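Local coordinates for lysyl oxidase (Pichia pastoris, PDB 1W7C), which probably oxidises primary amines, peptidyl lysine among them, using a copper ion and a topaquinone cofactor built from one of its own tyrosines, at residues Thr192-Thr197 and Ala201-Pro206; Pro254-Asp259 and His480-Gly485. All coordinates share one frame; numbering follows the deposited sequence. Where two conformers were deposited one is given.

Interaction 1 of 2, residues Thr192-Thr197 and Ala201-Pro206; sequences TCNINT and AENLVP
Asn194 and Pro206 form an antiparallel non-hydrogen-bonded pair at the buried return of a short connection, where strand 187-195 ends and the chain doubles back through a 3-10 turn into strand 206-207. Asn194 CA and Pro206 CA lie 4.4 Å apart. Strand 187-195 belongs to the five-stranded antiparallel sheet of what is probably an N2/N3-type domain of the copper amine oxidases, and the disulfide from Cys193 to Cys172 ties it to the neighbouring strand 170-180. Next to the pair, Ile195 N donates to Val205 O at 3.0 Å, and the side chains of these two residues cross at about a right angle, Ile195 CB against Val205 CG2.

Asn194 does two jobs. Its CG stands anti to its own carbonyl carbon (chi1 -63°), which turns the amide toward the 3-10 turn; OD1 accepts from His173 NE2, and ND2 reaches Glu202 O at 2.9 Å. ND2 sits well above that carbonyl plane, 51° out of it, while Val205 N comes to the same oxygen from the opposite face, 3.0 Å from Glu202 O. Two donors thus grip one carbonyl of the turn, and the two bonds on the amide should keep it from turning.

At the far end the Glu202 side chain bends at chi2 (75°) and folds back toward residues 195-197, its CG lying against Ile195 O. With an alanine here, Thr197 N would probably lose its acceptor and the CG packing on Ile195 O would go, leaving the end of the loop freer to move. Thr197 OG1 accepts a hydrogen bond from Ala201 N at 3.0 Å, while OE2 of Glu202 meets Thr197 N at 2.9 Å on its anti side.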
loop_
_atom_site.group_PDB
_atom_site.type_symbol
_atom_site.label_atom_id
_atom_site.label_comp_id
_atom_site.label_asym_id
_atom_site.label_seq_id
_atom_site.Cartn_x
_atom_site.Cartn_y
_atom_site.Cartn_z
ATOM N N THR A 192 -3.264 -14.436 -34.471
ATOM C CA THR A 192 -2.393 -13.440 -35.062
ATOM C C THR A 192 -1.002 -13.989 -35.240
ATOM O O THR A 192 -0.741 -15.149 -34.901
ATOM C CB THR A 192 -2.381 -12.149 -34.199
ATOM O OG1 THR A 192 -1.796 -11.073 -34.944
ATOM C CG2 THR A 192 -1.528 -12.311 -32.922
ATOM N N CYS A 193 -0.114 -13.154 -35.770
ATOM C CA CYS A 193 1.285 -13.506 -35.924
ATOM C C CYS A 193 2.173 -12.455 -35.259
ATOM O O CYS A 193 1.858 -11.261 -35.260
ATOM C CB CYS A 193 1.664 -13.601 -37.411
ATOM S SG CYS A 193 0.733 -14.804 -38.372
ATOM N N ASN A 194 3.289 -12.914 -34.703
ATOM C CA ASN A 194 4.259 -12.046 -34.057
ATOM C C ASN A 194 5.645 -12.370 -34.597
ATOM O O ASN A 194 5.924 -13.529 -34.958
ATOM C CB ASN A 194 4.269 -12.263 -32.536
ATOM C CG ASN A 194 2.947 -11.916 -31.885
ATOM O OD1 ASN A 194 1.915 -12.516 -32.193
ATOM N ND2 ASN A 194 2.981 -10.984 -30.938
ATOM N N ILE A 195 6.516 -11.375 -34.660
ATOM C CA ILE A 195 7.880 -11.599 -35.143
ATOM C C ILE A 195 8.644 -12.468 -34.120
ATOM O O ILE A 195 8.532 -12.249 -32.917
ATOM C CB ILE A 195 8.615 -10.246 -35.354
ATOM C CG1 ILE A 195 7.833 -9.304 -36.293
ATOM C CG2 ILE A 195 10.041 -10.486 -35.827
ATOM C CD1 ILE A 195 7.733 -9.755 -37.700
ATOM N N ASN A 196 9.413 -13.442 -34.594
ATOM C CA ASN A 196 10.235 -14.259 -33.702
ATOM C C ASN A 196 11.380 -13.431 -33.154
ATOM O O ASN A 196 11.993 -12.648 -33.881
ATOM C CB ASN A 196 10.876 -15.458 -34.422
ATOM C CG ASN A 196 9.883 -16.449 -34.958
ATOM O OD1 ASN A 196 8.732 -16.510 -34.532
ATOM N ND2 ASN A 196 10.339 -17.263 -35.902
ATOM N N THR A 197 11.671 -13.621 -31.874
ATOM C CA THR A 197 12.808 -12.976 -31.225
ATOM C C THR A 197 13.636 -14.014 -30.516
ATOM O O THR A 197 13.179 -15.134 -30.280
ATOM C CB THR A 197 12.373 -11.933 -30.192
ATOM O OG1 THR A 197 11.851 -12.599 -29.031
ATOM C CG2 THR A 197 11.279 -11.029 -30.722
ATOM N N ALA A 201 10.511 -11.873 -26.455
ATOM C CA ALA A 201 9.837 -10.574 -26.569
ATOM C C ALA A 201 8.819 -10.491 -27.710
ATOM O O ALA A 201 8.489 -9.418 -28.165
ATOM C CB ALA A 201 10.870 -9.455 -26.696
ATOM N N GLU A 202 8.324 -11.647 -28.157
ATOM C CA GLU A 202 7.357 -11.739 -29.268
ATOM C C GLU A 202 6.150 -10.850 -29.007
ATOM O O GLU A 202 5.573 -10.290 -29.939
ATOM C CB GLU A 202 6.912 -13.184 -29.474
ATOM C CG GLU A 202 7.971 -14.072 -30.130
ATOM C CD GLU A 202 9.131 -14.492 -29.221
ATOM O OE1 GLU A 202 8.998 -14.510 -27.964
ATOM O OE2 GLU A 202 10.167 -14.863 -29.776
ATOM N N ASN A 203 5.776 -10.697 -27.742
ATOM C CA ASN A 203 4.599 -9.887 -27.415
ATOM C C ASN A 203 4.774 -8.401 -27.711
ATOM O O ASN A 203 3.780 -7.689 -27.782
ATOM C CB ASN A 203 4.216 -10.038 -25.931
ATOM C CG ASN A 203 3.215 -11.148 -25.666
ATOM O OD1 ASN A 203 2.712 -11.271 -24.553
ATOM N ND2 ASN A 203 2.950 -11.977 -26.658
ATOM N N LEU A 204 6.018 -7.946 -27.882
ATOM C CA LEU A 204 6.295 -6.559 -28.238
ATOM C C LEU A 204 6.360 -6.326 -29.742
ATOM O O LEU A 204 6.481 -5.185 -30.177
ATOM C CB LEU A 204 7.610 -6.099 -27.585
ATOM C CG LEU A 204 7.670 -6.164 -26.050
ATOM C CD1 LEU A 204 8.950 -5.550 -25.516
ATOM C CD2 LEU A 204 6.464 -5.496 -25.394
ATOM N N VAL A 205 6.230 -7.400 -30.528
ATOM C CA VAL A 205 6.259 -7.304 -31.985
ATOM C C VAL A 205 5.091 -8.032 -32.656
ATOM O O VAL A 205 5.279 -8.894 -33.528
ATOM C CB VAL A 205 7.635 -7.779 -32.519
ATOM C CG1 VAL A 205 8.687 -6.711 -32.273
ATOM C CG2 VAL A 205 8.064 -9.076 -31.856
ATOM N N PRO A 206 3.869 -7.650 -32.271
ATOM C CA PRO A 206 2.671 -8.113 -32.972
ATOM C C PRO A 206 2.579 -7.459 -34.340
ATOM O O PRO A 206 2.827 -6.252 -34.490
ATOM C CB PRO A 206 1.530 -7.624 -32.076
ATOM C CG PRO A 206 2.055 -6.340 -31.458
ATOM C CD PRO A 206 3.530 -6.644 -31.246
#

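Interaction 2 of 2, residues Pro254-Asp259 and His480-Gly485; sequences PKIDVD and HDVLSG
Pro254 O accepts a hydrogen bond from Tyr466 OH, and Val482 CG1 rests 3.8 Å from the same Pro254 O. Tyr466 stands on strand 465-466, the strand that pairs with 483-484, so this bond fastens the loop 254-259 to the small sheet whose hairpin turn carries Val482. Across the two segments themselves the contact is apolar and slight. Val482 carries all of it, one methyl to each partner.

Its CG1 stands anti to the carbonyl carbon (chi1 -65°) and faces the proline, 3.8 Å from Pro254 CB. The other methyl, CG2, lies between the backbone N and the carbonyl carbon and turns to the isoleucine, 3.7 Å from Ile256 CG1. The two methyls thus meet residues on either side of Lys255 in sequence, Pro254 and Ile256, from the same side of the loop. Ile256 meets the valine obliquely and also packs on Ile195 of strand 187-195, bridging the sheet of its own domain and the valine.

The loop then tightens. Asp257 OD1 accepts from Asp259 N at 3.2 Å, closing an Asx turn, and OD2 of Asp257 is held by Asn260 ND2. On the other segment His480 stacks its ring on Trp263, while Phe566 of the second subunit meets that same ring with the planes at about 40°, so this surface lies beside the dimer interface.

Backbone bonds set the valine's position: Leu483 N donates to His480 O at 3.2 Å, a weaker bond runs back from His480 N to Leu483 O, and Val482 is tied through its backbone to Trp467. Asp481 and Val482 are thus the two loop residues of a tight beta-hairpin joining strands 478-480 and 483-484.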
loop_
_atom_site.group_PDB
_atom_site.type_symbol
_atom_site.label_atom_id
_atom_site.label_comp_id
_atom_site.label_asym_id
_atom_site.label_seq_id
_atom_site.Cartn_x
_atom_site.Cartn_y
_atom_site.Cartn_z
ATOM N N PRO A 254 2.571 0.384 -41.848
ATOM C CA PRO A 254 3.994 0.377 -41.502
ATOM C C PRO A 254 4.455 -0.921 -40.833
ATOM O O PRO A 254 3.803 -1.452 -39.929
ATOM C CB PRO A 254 4.130 1.575 -40.555
ATOM C CG PRO A 254 3.043 2.510 -41.001
ATOM C CD PRO A 254 1.898 1.602 -41.362
ATOM N N LYS A 255 5.587 -1.418 -41.300
ATOM C CA LYS A 255 6.143 -2.686 -40.855
ATOM C C LYS A 255 7.081 -2.481 -39.670
ATOM O O LYS A 255 7.689 -1.428 -39.509
ATOM C CB LYS A 255 6.864 -3.390 -42.020
ATOM C CG LYS A 255 5.925 -3.735 -43.175
ATOM C CD LYS A 255 6.662 -4.264 -44.403
ATOM C CE LYS A 255 5.705 -4.432 -45.574
ATOM N NZ LYS A 255 6.443 -4.668 -46.836
ATOM N N ILE A 256 7.188 -3.508 -38.837
ATOM C CA ILE A 256 8.092 -3.515 -37.714
ATOM C C ILE A 256 9.529 -3.446 -38.224
ATOM O O ILE A 256 9.887 -4.145 -39.171
ATOM C CB ILE A 256 7.885 -4.797 -36.881
ATOM C CG1 ILE A 256 6.486 -4.788 -36.247
ATOM C CG2 ILE A 256 8.899 -4.877 -35.783
ATOM C CD1 ILE A 256 6.010 -6.165 -35.764
ATOM N N ASP A 257 10.346 -2.618 -37.574
ATOM C CA ASP A 257 11.786 -2.588 -37.832
ATOM C C ASP A 257 12.468 -3.728 -37.060
ATOM O O ASP A 257 12.906 -3.578 -35.915
ATOM C CB ASP A 257 12.374 -1.232 -37.457
ATOM C CG ASP A 257 13.833 -1.096 -37.836
ATOM O OD1 ASP A 257 14.462 -2.077 -38.273
ATOM O OD2 ASP A 257 14.420 -0.016 -37.721
ATOM N N VAL A 258 12.581 -4.870 -37.733
ATOM C CA VAL A 258 13.132 -6.083 -37.121
ATOM C C VAL A 258 14.647 -6.066 -36.940
ATOM O O VAL A 258 15.195 -6.898 -36.221
ATOM C CB VAL A 258 12.696 -7.361 -37.890
ATOM C CG1 VAL A 258 11.169 -7.451 -37.946
ATOM C CG2 VAL A 258 13.308 -7.428 -39.301
ATOM N N ASP A 259 15.293 -5.073 -37.530
ATOM C CA ASP A 259 16.723 -4.902 -37.420
ATOM C C ASP A 259 17.125 -4.121 -36.174
ATOM O O ASP A 259 18.315 -4.101 -35.819
ATOM C CB ASP A 259 17.263 -4.195 -38.672
ATOM C CG ASP A 259 17.088 -5.017 -39.927
ATOM O OD1 ASP A 259 17.169 -6.264 -39.857
ATOM O OD2 ASP A 259 16.868 -4.495 -41.037
ATOM N N HIS A 480 5.518 2.456 -28.998
ATOM C CA HIS A 480 6.692 2.308 -29.854
ATOM C C HIS A 480 6.183 2.561 -31.287
ATOM O O HIS A 480 4.986 2.855 -31.487
ATOM C CB HIS A 480 7.389 0.947 -29.639
ATOM C CG HIS A 480 8.809 0.930 -30.112
ATOM N ND1 HIS A 480 9.157 0.487 -31.368
ATOM C CD2 HIS A 480 9.958 1.310 -29.512
ATOM C CE1 HIS A 480 10.464 0.634 -31.533
ATOM N NE2 HIS A 480 10.975 1.115 -30.412
ATOM N N ASP A 481 7.071 2.529 -32.280
ATOM C CA ASP A 481 6.734 3.042 -33.604
ATOM C C ASP A 481 5.441 2.459 -34.154
ATOM O O ASP A 481 4.639 3.197 -34.730
ATOM C CB ASP A 481 7.838 2.726 -34.627
ATOM C CG ASP A 481 9.185 3.327 -34.268
ATOM O OD1 ASP A 481 9.788 3.990 -35.144
ATOM O OD2 ASP A 481 9.743 3.163 -33.170
ATOM N N VAL A 482 5.238 1.148 -33.998
ATOM C CA VAL A 482 4.000 0.506 -34.442
ATOM C C VAL A 482 3.377 -0.358 -33.351
ATOM O O VAL A 482 2.710 -1.363 -33.639
ATOM C CB VAL A 482 4.183 -0.293 -35.755
ATOM C CG1 VAL A 482 4.520 0.660 -36.893
ATOM C CG2 VAL A 482 5.203 -1.384 -35.599
ATOM N N LEU A 483 3.487 0.118 -32.111
ATOM C CA LEU A 483 3.081 -0.672 -30.947
ATOM C C LEU A 483 2.120 0.097 -30.056
ATOM O O LEU A 483 2.392 1.238 -29.692
ATOM C CB LEU A 483 4.295 -1.062 -30.116
ATOM C CG LEU A 483 4.076 -2.152 -29.069
ATOM C CD1 LEU A 483 3.673 -3.443 -29.746
ATOM C CD2 LEU A 483 5.276 -2.379 -28.185
ATOM N N SER A 484 1.000 -0.540 -29.721
ATOM C CA SER A 484 0.091 -0.059 -28.694
ATOM C C SER A 484 0.285 -0.821 -27.392
ATOM O O SER A 484 0.419 -2.030 -27.401
ATOM C CB SER A 484 -1.327 -0.336 -29.123
ATOM O OG SER A 484 -2.213 0.165 -28.150
ATOM N N GLY A 485 0.224 -0.103 -26.271
ATOM C CA GLY A 485 0.089 -0.738 -24.957
ATOM C C GLY A 485 -1.361 -1.132 -24.651
ATOM O O GLY A 485 -2.105 -0.439 -23.935
#

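In the fold
Interaction 1 is buried and local, closing a short connection within one domain; interaction 2 lies at the surface and brings together segments 221 residues apart, joining that domain to the copper-bearing enzyme domain. Their chemistry follows suit. The first is dense in hydrogen bonds, with backbone groups, an asparagine amide, a threonine hydroxyl and a carboxylate bonded together, whereas the second is mostly apolar packing of aliphatic carbons, with no polar bond between its segments. Their centres are 10 Å apart and they touch: Ile256 CD1 packs 3.4 Å from Pro206 O, and Leu483 CD1 lies 3.5 Å from Pro206 CD. The return around Pro206 is packed by side chains from both segments of interaction 2.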